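Local coordinates for protein galactan 1,3-beta-galactosidase (Phanerochaete chrysosporium, PDB 7BYS) that probably cleaves beta-1,3-linked galactan from the chain end as a family 43 exo-galactanase and carries a calcium-binding, carbohydrate-binding module, at residues 307-311 with 327-332; 285-290 with 299-303; 348-352 with 398-404; 238-244 with 255-260; 212-216 with 227-231. All coordinates share one frame; numbering follows the deposited sequence.

Followed from the N terminus, the five contacts come one after another, each closing its own loop before the next opens, so none nests in or crosses another. Contact 5 (212-216 with 227-231) closes a hairpin of the family 43 catalytic domain. Contact 4 (238-244 with 255-260) closes the next one, and N213 of contact 5 bonds to T238 and N243 of contact 4. Contact 2 (285-290 with 299-303) follows, where the chain leaves the last propeller strands; its H286 stacks on W239 of contact 4. Contacts 1 and 3 lie in the carbohydrate-binding module: 307-311 with 327-332 gathers a calcium ion, and 348-352 with 398-404 pairs two chain corners where strands pass between the sandwich sheets.

Contact 1 (307-311 with 327-332); sequences YEAEN and SGGKAV. With CA (calcium ion), chain F.
Two glutamates of 307-311, E308 and E310, face the backbone carbonyls of S327 and K330 across a calcium ion, a clear case of a metal ion joining two segments that share few direct bonds. The tight part is the coordination shell. E308 gives one oxygen, OE1, at 2.3 Å from the calcium, whereas E310 clamps it with both, OE1 at 2.5 Å and OE2 at 2.6 Å. S327 O and K330 O complete this side, and D422 of strand 420-426 supplies the last two ligand atoms, its backbone O and its OD1. S327 OG donates to E308 OE2 in a very short bond of 2.5 Å; with OE1 on the calcium, the carboxylate is probably held from turning. E310 reaches the ion by folding back, with chi1 61° and a second bend at chi2 of -90°. On the apolar flank V332 CG2 lies 3.7 Å from A309 CB. Towards solvent the fit loosens: K330 touches E310 with its CB, at about a right angle. The site is consistent with the structural calcium of CBM35-like beta-sandwich modules. Two carboxylates so close would probably repel each other without the cation, so the ion is likely to hold the two segments together.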
# COMPACT_ATOMS: atom_id res chain seq x y z
N TYR A 307 -2.62 -5.47 25.24
CA TYR A 307 -1.76 -5.85 26.35
C TYR A 307 -0.47 -5.05 26.23
O TYR A 307 0.22 -5.14 25.21
CB TYR A 307 -1.42 -7.34 26.29
CG TYR A 307 -2.62 -8.26 26.35
CD1 TYR A 307 -3.33 -8.58 25.20
CD2 TYR A 307 -3.04 -8.82 27.56
CE1 TYR A 307 -4.43 -9.43 25.25
CE2 TYR A 307 -4.14 -9.67 27.61
CZ TYR A 307 -4.83 -9.96 26.46
OH TYR A 307 -5.93 -10.80 26.51
N GLU A 308 -0.13 -4.30 27.28
CA GLU A 308 1.10 -3.52 27.27
C GLU A 308 2.30 -4.42 27.52
O GLU A 308 2.28 -5.25 28.43
CB GLU A 308 1.05 -2.43 28.34
CG GLU A 308 -0.06 -1.40 28.14
CD GLU A 308 0.14 -0.52 26.92
OE1 GLU A 308 1.28 -0.38 26.43
OE2 GLU A 308 -0.87 0.03 26.44
N ALA A 309 3.35 -4.25 26.71
CA ALA A 309 4.56 -5.06 26.90
C ALA A 309 5.16 -4.84 28.29
O ALA A 309 5.66 -5.79 28.91
CB ALA A 309 5.58 -4.72 25.82
N GLU A 310 5.09 -3.61 28.80
CA GLU A 310 5.71 -3.29 30.08
C GLU A 310 4.99 -3.94 31.25
O GLU A 310 5.56 -3.99 32.35
CB GLU A 310 5.83 -1.77 30.25
CG GLU A 310 4.50 -1.02 30.24
CD GLU A 310 4.06 -0.58 28.85
OE1 GLU A 310 4.51 -1.18 27.84
OE2 GLU A 310 3.30 0.40 28.78
N ASN A 311 3.77 -4.44 31.05
CA ASN A 311 3.08 -5.21 32.07
C ASN A 311 3.38 -6.69 31.99
O ASN A 311 2.90 -7.46 32.83
CB ASN A 311 1.56 -4.96 31.98
CG ASN A 311 1.18 -3.55 32.36
OD1 ASN A 311 1.90 -2.89 33.12
ND2 ASN A 311 0.06 -3.08 31.83
N SER A 327 2.33 3.74 23.93
CA SER A 327 1.13 3.56 24.74
C SER A 327 1.55 3.30 26.18
O SER A 327 2.49 2.55 26.45
CB SER A 327 0.34 2.37 24.19
OG SER A 327 -0.76 2.09 25.03
N GLY A 328 0.86 3.95 27.12
CA GLY A 328 1.25 3.89 28.51
C GLY A 328 2.54 4.61 28.82
O GLY A 328 2.99 4.57 29.97
N GLY A 329 3.14 5.29 27.84
CA GLY A 329 4.38 5.99 28.05
C GLY A 329 5.59 5.09 28.18
O GLY A 329 6.67 5.58 28.50
N LYS A 330 5.44 3.78 27.96
CA LYS A 330 6.51 2.83 28.24
C LYS A 330 6.54 1.73 27.19
O LYS A 330 5.52 1.42 26.56
CB LYS A 330 6.33 2.19 29.63
CG LYS A 330 6.42 3.20 30.77
CD LYS A 330 6.32 2.54 32.13
CE LYS A 330 6.37 3.61 33.21
NZ LYS A 330 7.24 4.76 32.82
N ALA A 331 7.72 1.15 27.01
CA ALA A 331 7.91 0.01 26.13
C ALA A 331 8.96 -0.89 26.76
O ALA A 331 9.60 -0.52 27.75
CB ALA A 331 8.34 0.44 24.72
N VAL A 332 9.17 -2.06 26.17
CA VAL A 332 10.21 -2.98 26.60
C VAL A 332 11.35 -2.92 25.59
O VAL A 332 11.14 -3.16 24.39
CB VAL A 332 9.68 -4.41 26.77
CG1 VAL A 332 10.84 -5.37 27.09
CG2 VAL A 332 8.65 -4.45 27.89
CA CA F . 3.45 0.37 26.23

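Contact 2 (285-290 with 299-303); sequences VHADVW and YSVAS
V301 sets its two methyl groups against the 285-290 loop, CG1 at 3.7 Å from A287 CB and CG2 at 4.1 Å from V285 CG1. Its CG1 stands anti to the backbone N (chi1 177°), which turns both branches to the loop. Next to it, A302 CB meets V289 CG1 at 3.8 Å, and the amide of A302 donates to V289 O over 3.0 Å, the N-H pointing at the oxygen at 159°. A water accepts from V289 N and gives a weak bond to A302 O, bridging the same two residues a second time. At the other end, Y299 CB lies 3.8 Å from W290 CE3, the two side chains crossing at about a right angle, while V285 CG2 approaches the hydroxyl end of Y299. Where the loop ends, W290 and V301 form an antiparallel non-hydrogen-bonded pair. It opens a small two-stranded hairpin of 290-293 and 298-301, which lies in the chain between the last strands of the family 43 propeller and the first strand of the carbohydrate-binding module. The second shell fixes the aromatic groups: W290 NE1 bonds to W272 O, and Y299 OH to D276 OD2, both residues of strand 269-276 in the catalytic domain. D288, in contrast, turns to the other domain, its OD2 meeting Y358 OH and Y427 OH and its OD1 meeting S394 OG, while H286 stacks its ring on that of W239.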
# COMPACT_ATOMS: atom_id res chain seq x y z
N VAL A 285 -7.97 5.47 8.53
CA VAL A 285 -8.35 4.80 9.77
C VAL A 285 -7.33 3.70 9.99
O VAL A 285 -7.27 2.74 9.21
CB VAL A 285 -9.76 4.22 9.65
CG1 VAL A 285 -10.16 3.50 10.95
CG2 VAL A 285 -10.76 5.31 9.30
N HIS A 286 -6.50 3.84 11.02
CA HIS A 286 -5.46 2.84 11.26
C HIS A 286 -6.07 1.63 11.93
O HIS A 286 -6.17 1.54 13.16
CB HIS A 286 -4.33 3.43 12.11
CG HIS A 286 -3.22 2.46 12.34
ND1 HIS A 286 -2.98 1.90 13.58
CD2 HIS A 286 -2.32 1.91 11.49
CE1 HIS A 286 -1.95 1.07 13.48
NE2 HIS A 286 -1.53 1.07 12.23
N ALA A 287 -6.48 0.67 11.11
CA ALA A 287 -7.16 -0.55 11.55
C ALA A 287 -6.28 -1.73 11.19
O ALA A 287 -6.14 -2.07 10.01
CB ALA A 287 -8.51 -0.69 10.85
N ASP A 288 -5.69 -2.37 12.21
CA ASP A 288 -4.81 -3.50 11.96
C ASP A 288 -5.55 -4.63 11.26
O ASP A 288 -4.96 -5.35 10.44
CB ASP A 288 -4.25 -4.05 13.28
CG ASP A 288 -3.44 -3.03 14.07
OD1 ASP A 288 -2.57 -2.35 13.48
OD2 ASP A 288 -3.65 -2.93 15.30
N VAL A 289 -6.84 -4.79 11.57
CA VAL A 289 -7.69 -5.83 11.01
C VAL A 289 -9.04 -5.19 10.72
O VAL A 289 -9.68 -4.66 11.63
CB VAL A 289 -7.86 -7.00 12.00
CG1 VAL A 289 -8.74 -8.08 11.41
CG2 VAL A 289 -6.50 -7.59 12.40
N TRP A 290 -9.47 -5.22 9.47
CA TRP A 290 -10.78 -4.68 9.15
C TRP A 290 -11.42 -5.50 8.05
O TRP A 290 -10.75 -6.25 7.33
CB TRP A 290 -10.75 -3.18 8.79
CG TRP A 290 -9.88 -2.81 7.63
CD1 TRP A 290 -8.51 -2.72 7.63
CD2 TRP A 290 -10.31 -2.41 6.33
NE1 TRP A 290 -8.07 -2.31 6.39
CE2 TRP A 290 -9.16 -2.12 5.57
CE3 TRP A 290 -11.56 -2.30 5.71
CZ2 TRP A 290 -9.22 -1.71 4.24
CZ3 TRP A 290 -11.62 -1.90 4.38
CH2 TRP A 290 -10.47 -1.60 3.66
N TYR A 299 -17.26 -0.50 5.61
CA TYR A 299 -16.15 -1.21 6.22
C TYR A 299 -16.46 -1.36 7.70
O TYR A 299 -17.26 -0.61 8.27
CB TYR A 299 -14.82 -0.47 6.02
CG TYR A 299 -14.73 0.87 6.72
CD1 TYR A 299 -15.15 2.05 6.10
CD2 TYR A 299 -14.23 0.96 8.02
CE1 TYR A 299 -15.07 3.27 6.75
CE2 TYR A 299 -14.14 2.18 8.67
CZ TYR A 299 -14.57 3.33 8.03
OH TYR A 299 -14.48 4.54 8.69
N SER A 300 -15.81 -2.34 8.33
CA SER A 300 -15.97 -2.58 9.76
C SER A 300 -14.61 -2.90 10.37
O SER A 300 -13.92 -3.82 9.93
CB SER A 300 -16.93 -3.74 10.03
OG SER A 300 -17.11 -3.92 11.42
N VAL A 301 -14.24 -2.15 11.40
CA VAL A 301 -12.96 -2.31 12.07
C VAL A 301 -13.10 -3.36 13.17
O VAL A 301 -13.99 -3.26 14.01
CB VAL A 301 -12.47 -0.97 12.64
CG1 VAL A 301 -11.17 -1.16 13.41
CG2 VAL A 301 -12.29 0.04 11.52
N ALA A 302 -12.21 -4.35 13.17
CA ALA A 302 -12.26 -5.39 14.18
C ALA A 302 -11.79 -4.84 15.52
O ALA A 302 -10.86 -4.04 15.59
CB ALA A 302 -11.36 -6.56 13.78
N SER A 303 -12.46 -5.27 16.59
CA SER A 303 -12.07 -4.88 17.94
C SER A 303 -11.10 -5.92 18.50
O SER A 303 -11.22 -7.11 18.22
CB SER A 303 -13.29 -4.78 18.85
OG SER A 303 -13.89 -6.05 19.03
O HOH W 1 -8.28 -3.13 13.74

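Contact 3 (348-352 with 398-404); sequences SNGGS and KLNLNSG
K398 opens the second segment by laying its aliphatic chain along S352, with CG 3.0 Å from S352 OG. L399 follows, its carbonyl receiving a CA-H...O contact from S352 CA at 3.5 Å. N400 and S352 form an antiparallel non-hydrogen-bonded pair, and N400 OD1 comes within 3.4 Å of S352 CB; a water donates to that OD1 and also bonds S352 OG. L401 then binds through its backbone, N to G351 O at 3.0 Å and nearly straight (168°), while its CB and CD1 pack against S348 CB and OG. After N402, whose carbonyl oxygen lies 3.3 Å from S348 CB, the chain turns a corner at S403 and G404. There the S348 and G404 backbones exchange two hydrogen bonds, each of 2.9 Å. S348 OG, anti to its own amide nitrogen at chi1 -171°, accepts from G350 N at 3.0 Å and so makes an ST turn. A valine in place of S348 would probably leave the G350 amide without its acceptor and the turn at 350-351 less firmly held. In this beta-sandwich module both chains change sheets here, 339-349 to 352-360 and 392-402 to 405-410. The corners rest on backbone bonds and the S348 hydroxyl, and G350 and G404 take backbone angles at which a CB would jam against the preceding carbonyl O.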
# COMPACT_ATOMS: atom_id res chain seq x y z
N SER A 348 -8.32 -16.16 25.19
CA SER A 348 -8.80 -16.53 23.87
C SER A 348 -9.96 -17.51 23.97
O SER A 348 -10.14 -18.19 24.98
CB SER A 348 -7.68 -17.14 23.01
OG SER A 348 -8.12 -17.29 21.67
N ASN A 349 -10.74 -17.56 22.89
CA ASN A 349 -11.72 -18.61 22.66
C ASN A 349 -11.11 -19.79 21.92
O ASN A 349 -11.81 -20.78 21.68
CB ASN A 349 -12.90 -18.07 21.84
CG ASN A 349 -12.47 -17.18 20.68
OD1 ASN A 349 -11.31 -17.19 20.27
ND2 ASN A 349 -13.41 -16.40 20.14
N GLY A 350 -9.83 -19.72 21.58
CA GLY A 350 -9.16 -20.73 20.79
C GLY A 350 -9.10 -20.36 19.32
O GLY A 350 -9.61 -19.33 18.88
N GLY A 351 -8.45 -21.23 18.56
CA GLY A 351 -8.31 -21.01 17.14
C GLY A 351 -7.22 -20.01 16.81
O GLY A 351 -6.39 -19.63 17.63
N SER A 352 -7.25 -19.56 15.56
CA SER A 352 -6.22 -18.68 15.04
C SER A 352 -6.65 -17.22 15.18
O SER A 352 -7.80 -16.87 14.94
CB SER A 352 -5.94 -19.00 13.57
OG SER A 352 -5.16 -17.99 12.97
N LYS A 398 -0.17 -14.04 12.73
CA LYS A 398 -1.31 -14.92 12.98
C LYS A 398 -0.87 -16.03 13.93
O LYS A 398 0.01 -16.82 13.60
CB LYS A 398 -1.83 -15.51 11.68
CG LYS A 398 -3.28 -15.98 11.77
CD LYS A 398 -3.88 -16.21 10.38
CE LYS A 398 -3.05 -17.22 9.61
NZ LYS A 398 -2.72 -16.73 8.24
N LEU A 399 -1.49 -16.08 15.12
CA LEU A 399 -1.07 -17.00 16.16
C LEU A 399 -2.20 -17.96 16.52
O LEU A 399 -3.36 -17.55 16.63
CB LEU A 399 -0.65 -16.24 17.43
CG LEU A 399 0.52 -15.27 17.26
CD1 LEU A 399 0.85 -14.58 18.56
CD2 LEU A 399 1.75 -15.99 16.71
N ASN A 400 -1.85 -19.23 16.73
CA ASN A 400 -2.79 -20.24 17.21
C ASN A 400 -2.81 -20.21 18.73
O ASN A 400 -1.79 -20.52 19.37
CB ASN A 400 -2.39 -21.62 16.70
CG ASN A 400 -2.76 -21.84 15.25
OD1 ASN A 400 -3.78 -21.33 14.77
ND2 ASN A 400 -1.94 -22.59 14.53
N LEU A 401 -3.95 -19.86 19.31
CA LEU A 401 -4.12 -19.74 20.74
C LEU A 401 -5.07 -20.83 21.24
O LEU A 401 -5.80 -21.45 20.46
CB LEU A 401 -4.68 -18.37 21.12
CG LEU A 401 -3.92 -17.14 20.61
CD1 LEU A 401 -4.66 -15.86 20.96
CD2 LEU A 401 -2.53 -17.14 21.21
N ASN A 402 -5.04 -21.06 22.54
CA ASN A 402 -5.93 -22.03 23.18
C ASN A 402 -7.06 -21.30 23.89
O ASN A 402 -6.94 -20.13 24.25
CB ASN A 402 -5.17 -22.88 24.20
CG ASN A 402 -4.09 -23.72 23.56
OD1 ASN A 402 -4.23 -24.18 22.42
ND2 ASN A 402 -3.00 -23.94 24.29
N SER A 403 -8.17 -22.01 24.08
CA SER A 403 -9.24 -21.46 24.90
C SER A 403 -8.74 -21.25 26.32
O SER A 403 -8.05 -22.11 26.88
CB SER A 403 -10.45 -22.39 24.89
OG SER A 403 -11.60 -21.72 25.38
N GLY A 404 -9.07 -20.11 26.90
CA GLY A 404 -8.56 -19.77 28.21
C GLY A 404 -7.37 -18.83 28.13
O GLY A 404 -7.33 -17.93 27.28
O HOH W 2 -3.03 -19.75 12.37

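Contact 4 (238-244 with 255-260); sequences TWYSQNA and YMGDRW
Y240 O is gripped by R259, whose NE donates to it in the carbonyl plane, on a lone pair, at 2.9 Å and 159°, while NH2 adds a weak second bond. The same NH2 also reaches W239 O at 2.9 Å, so one guanidinium edge clasps two successive carbonyls. R259 CD meanwhile lies over one face of the Y240 ring, with ring and guanidinium planes 65° apart, and the bend at chi3 (-62°) brings the charged end back to the backbone. With an alanine in place of R259, both carbonyls would probably lose these donors and the short, weakly bonded left-handed helical turn at 238-240 would be less firmly held. A second grip centres on S241 OG, which accepts from Y255 OH at 2.7 Å and donates to T238 O. Farther along, Q242 and D258 form an antiparallel hydrogen-bonded pair, and Q242 OE1 accepts a hydrogen bond from W260 NE1 at 2.9 Å, its amide almost perpendicular to the indole. That bond, with the one from Q242 NE2 to S203 OG, probably helps to hold the amide next to R82; both Q242 and R82 are galactose-binding residues. G257 pairs with N243 where a side chain would run into Q242 O and Y255 OH. The hairpin of 242-249 and 252-259 belongs to a four-stranded antiparallel propeller blade. Strand 269-276 flanks it beyond 252-259, strand 283-284 packs against T238 and Y255, and strand 79-88 brings R82 to Q242 and W260.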
# COMPACT_ATOMS: atom_id res chain seq x y z
N THR A 238 2.83 7.79 6.71
CA THR A 238 1.68 7.08 6.16
C THR A 238 1.62 5.65 6.67
O THR A 238 1.33 4.71 5.93
CB THR A 238 1.59 7.15 4.63
OG1 THR A 238 2.06 8.43 4.18
CG2 THR A 238 0.15 7.02 4.17
N TRP A 239 1.87 5.48 7.97
CA TRP A 239 1.92 4.15 8.56
C TRP A 239 2.86 3.25 7.77
O TRP A 239 2.58 2.07 7.51
CB TRP A 239 0.51 3.55 8.69
CG TRP A 239 -0.36 4.33 9.64
CD1 TRP A 239 -1.39 5.16 9.31
CD2 TRP A 239 -0.24 4.39 11.07
NE1 TRP A 239 -1.93 5.71 10.44
CE2 TRP A 239 -1.25 5.25 11.54
CE3 TRP A 239 0.61 3.78 11.99
CZ2 TRP A 239 -1.43 5.53 12.89
CZ3 TRP A 239 0.43 4.05 13.35
CH2 TRP A 239 -0.59 4.91 13.78
N TYR A 240 4.01 3.82 7.39
CA TYR A 240 5.01 3.18 6.54
C TYR A 240 4.39 2.62 5.25
O TYR A 240 4.25 1.41 5.05
CB TYR A 240 5.81 2.12 7.31
CG TYR A 240 7.16 1.79 6.70
CD1 TYR A 240 7.38 1.79 5.32
CD2 TYR A 240 8.23 1.48 7.53
CE1 TYR A 240 8.64 1.49 4.79
CE2 TYR A 240 9.46 1.19 7.02
CZ TYR A 240 9.67 1.18 5.67
OH TYR A 240 10.93 0.89 5.23
N SER A 241 4.05 3.54 4.35
CA SER A 241 3.49 3.15 3.06
C SER A 241 3.58 4.32 2.10
O SER A 241 3.96 5.44 2.47
CB SER A 241 2.06 2.63 3.21
OG SER A 241 1.15 3.70 3.40
N GLN A 242 3.21 4.04 0.85
CA GLN A 242 3.15 5.04 -0.21
C GLN A 242 1.92 4.76 -1.04
O GLN A 242 1.67 3.60 -1.40
CB GLN A 242 4.39 4.97 -1.10
CG GLN A 242 4.42 6.08 -2.14
CD GLN A 242 5.62 6.00 -3.06
OE1 GLN A 242 6.13 4.92 -3.33
NE2 GLN A 242 6.08 7.16 -3.53
N ASN A 243 1.16 5.81 -1.34
CA ASN A 243 -0.09 5.67 -2.09
C ASN A 243 0.12 4.88 -3.38
O ASN A 243 1.14 5.02 -4.06
CB ASN A 243 -0.61 7.06 -2.44
CG ASN A 243 -2.04 7.03 -2.92
OD1 ASN A 243 -2.90 6.43 -2.29
ND2 ASN A 243 -2.30 7.69 -4.04
N ALA A 244 -0.89 4.07 -3.72
CA ALA A 244 -0.92 3.33 -4.98
C ALA A 244 -2.26 3.52 -5.69
O ALA A 244 -2.29 3.81 -6.90
CB ALA A 244 -0.66 1.84 -4.78
N TYR A 255 -7.81 3.54 1.02
CA TYR A 255 -6.42 3.84 0.71
C TYR A 255 -5.69 2.53 0.45
O TYR A 255 -5.64 1.66 1.33
CB TYR A 255 -5.79 4.55 1.91
CG TYR A 255 -4.29 4.66 1.79
CD1 TYR A 255 -3.71 5.67 1.05
CD2 TYR A 255 -3.45 3.73 2.42
CE1 TYR A 255 -2.34 5.79 0.92
CE2 TYR A 255 -2.07 3.82 2.29
CZ TYR A 255 -1.52 4.86 1.54
OH TYR A 255 -0.16 4.97 1.41
N MET A 256 -5.15 2.37 -0.76
CA MET A 256 -4.34 1.20 -1.09
C MET A 256 -2.93 1.69 -1.33
O MET A 256 -2.69 2.45 -2.28
CB MET A 256 -4.86 0.47 -2.32
CG MET A 256 -6.27 -0.02 -2.16
SD MET A 256 -6.88 -0.66 -3.73
CE MET A 256 -8.39 -1.48 -3.20
N GLY A 257 -2.01 1.30 -0.45
CA GLY A 257 -0.62 1.69 -0.56
C GLY A 257 0.30 0.48 -0.62
O GLY A 257 -0.10 -0.67 -0.39
N ASP A 258 1.56 0.77 -0.94
CA ASP A 258 2.64 -0.22 -0.95
C ASP A 258 3.60 0.08 0.19
O ASP A 258 3.92 1.25 0.44
CB ASP A 258 3.45 -0.12 -2.25
CG ASP A 258 2.66 -0.53 -3.47
OD1 ASP A 258 2.34 -1.73 -3.60
OD2 ASP A 258 2.36 0.35 -4.30
N ARG A 259 4.09 -0.96 0.86
CA ARG A 259 5.24 -0.83 1.76
C ARG A 259 6.42 -1.41 1.00
O ARG A 259 6.59 -2.63 0.94
CB ARG A 259 5.02 -1.56 3.09
CG ARG A 259 6.27 -1.53 3.98
CD ARG A 259 5.97 -2.05 5.38
NE ARG A 259 4.98 -1.20 6.02
CZ ARG A 259 4.11 -1.59 6.95
NH1 ARG A 259 4.08 -2.85 7.38
NH2 ARG A 259 3.25 -0.71 7.43
N TRP A 260 7.21 -0.54 0.38
CA TRP A 260 8.31 -0.98 -0.47
C TRP A 260 9.45 -1.49 0.40
O TRP A 260 9.85 -0.84 1.36
CB TRP A 260 8.81 0.18 -1.31
CG TRP A 260 7.79 0.70 -2.28
CD1 TRP A 260 7.23 1.94 -2.28
CD2 TRP A 260 7.23 -0.00 -3.40
NE1 TRP A 260 6.34 2.05 -3.31
CE2 TRP A 260 6.33 0.88 -4.02
CE3 TRP A 260 7.41 -1.29 -3.93
CZ2 TRP A 260 5.59 0.52 -5.16
CZ3 TRP A 260 6.68 -1.64 -5.06
CH2 TRP A 260 5.79 -0.73 -5.66
O HOH W 3 10.75 -1.45 3.74
O HOH W 4 3.24 2.88 -3.85

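Contact 5 (212-216 with 227-231); sequences PNKWF and AQQDI
K214 and D230 carry the salt bridge of this beta hairpin, which pairs 214-218 with 229-230 at the outer end of a propeller blade. From the backbone outward, K214 CB rests 3.5 Å from Q229 O and CG comes beside Q228 OE1. The bend at chi2 (-70°) then carries CD and CE along D230 OD1, until NZ meets that oxygen at 2.7 Å, from above the carboxylate plane. The two side chains lie side by side and point the same way. P212 CB touches the same oxygen, and a water shared with N213 O lies near it too. The backbones are joined in antiparallel fashion: W215 N donates to Q229 O at 2.8 Å, Q229 N returns a bond to W215 O, and I231 N reaches N213 O. W215 turns the edge of its ring to I231 CG2, 3.7 Å from CD1, and has D230 O in its plane. F216 and Q228 run alongside each other, the ring near Q228 CB, and H204 NE2 holds Q228 OE1. Inward, N213 OD1 accepts from N243 N, tying the hairpin to the next blade beside the galactose-binding Q242. At the far end one water donates to W215 O at 2.9 Å and to A227 O at 2.7 Å.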
# COMPACT_ATOMS: atom_id res chain seq x y z
N PRO A 212 5.12 11.32 4.69
CA PRO A 212 3.71 11.62 4.97
C PRO A 212 2.95 11.96 3.70
O PRO A 212 3.21 12.99 3.07
CB PRO A 212 3.79 12.83 5.92
CG PRO A 212 5.16 12.74 6.53
CD PRO A 212 6.03 12.22 5.43
N ASN A 213 2.01 11.10 3.32
CA ASN A 213 1.22 11.33 2.12
C ASN A 213 0.13 12.37 2.40
O ASN A 213 -0.29 12.57 3.55
CB ASN A 213 0.59 10.02 1.62
CG ASN A 213 1.58 9.13 0.86
OD1 ASN A 213 1.16 8.32 0.04
ND2 ASN A 213 2.87 9.24 1.16
N LYS A 214 -0.31 13.04 1.34
CA LYS A 214 -1.14 14.24 1.45
C LYS A 214 -2.40 14.11 0.62
O LYS A 214 -2.45 13.38 -0.38
CB LYS A 214 -0.39 15.50 0.97
CG LYS A 214 0.99 15.69 1.56
CD LYS A 214 0.93 16.07 3.03
CE LYS A 214 2.32 16.33 3.58
NZ LYS A 214 2.28 16.63 5.04
N TRP A 215 -3.43 14.87 1.01
CA TRP A 215 -4.66 15.01 0.24
C TRP A 215 -4.87 16.47 -0.15
O TRP A 215 -4.44 17.39 0.55
CB TRP A 215 -5.88 14.45 0.99
CG TRP A 215 -6.36 15.26 2.15
CD1 TRP A 215 -5.98 15.14 3.47
CD2 TRP A 215 -7.35 16.30 2.11
NE1 TRP A 215 -6.67 16.05 4.24
CE2 TRP A 215 -7.51 16.78 3.43
CE3 TRP A 215 -8.10 16.88 1.09
CZ2 TRP A 215 -8.39 17.81 3.75
CZ3 TRP A 215 -8.98 17.90 1.41
CH2 TRP A 215 -9.12 18.36 2.73
N PHE A 216 -5.55 16.65 -1.29
CA PHE A 216 -5.93 17.94 -1.87
C PHE A 216 -7.33 17.75 -2.45
O PHE A 216 -7.66 16.65 -2.90
CB PHE A 216 -5.03 18.32 -3.05
CG PHE A 216 -3.55 18.08 -2.83
CD1 PHE A 216 -3.02 16.80 -2.84
CD2 PHE A 216 -2.68 19.16 -2.67
CE1 PHE A 216 -1.65 16.60 -2.65
CE2 PHE A 216 -1.30 18.95 -2.49
CZ PHE A 216 -0.80 17.68 -2.48
N ALA A 227 -4.57 23.39 -0.44
CA ALA A 227 -3.21 23.13 -0.01
C ALA A 227 -3.11 21.77 0.67
O ALA A 227 -4.03 21.33 1.36
CB ALA A 227 -2.75 24.21 0.96
N GLN A 228 -1.96 21.12 0.48
CA GLN A 228 -1.75 19.78 1.02
C GLN A 228 -2.08 19.69 2.51
O GLN A 228 -1.77 20.59 3.30
CB GLN A 228 -0.29 19.36 0.80
CG GLN A 228 0.73 20.30 1.44
CD GLN A 228 2.16 19.86 1.20
OE1 GLN A 228 2.43 18.95 0.43
NE2 GLN A 228 3.10 20.53 1.86
N GLN A 229 -2.70 18.58 2.89
CA GLN A 229 -2.89 18.21 4.29
C GLN A 229 -2.60 16.72 4.45
O GLN A 229 -2.72 15.94 3.51
CB GLN A 229 -4.31 18.53 4.77
CG GLN A 229 -4.74 20.01 4.65
CD GLN A 229 -3.99 20.96 5.59
OE1 GLN A 229 -3.23 20.56 6.47
NE2 GLN A 229 -4.21 22.26 5.39
N ASP A 230 -2.22 16.33 5.66
CA ASP A 230 -1.87 14.95 5.94
C ASP A 230 -3.09 14.03 5.95
O ASP A 230 -4.17 14.41 6.42
CB ASP A 230 -1.19 14.86 7.31
CG ASP A 230 0.25 15.31 7.27
OD1 ASP A 230 1.06 14.71 6.52
OD2 ASP A 230 0.59 16.29 7.98
N ILE A 231 -2.91 12.80 5.44
CA ILE A 231 -3.92 11.76 5.59
C ILE A 231 -3.67 10.86 6.80
O ILE A 231 -4.55 10.05 7.14
CB ILE A 231 -4.09 10.89 4.32
CG1 ILE A 231 -2.80 10.11 3.98
CG2 ILE A 231 -4.57 11.74 3.15
CD1 ILE A 231 -3.00 9.09 2.82
O HOH W 5 0.30 11.99 6.15
O HOH W 6 -6.11 19.68 1.33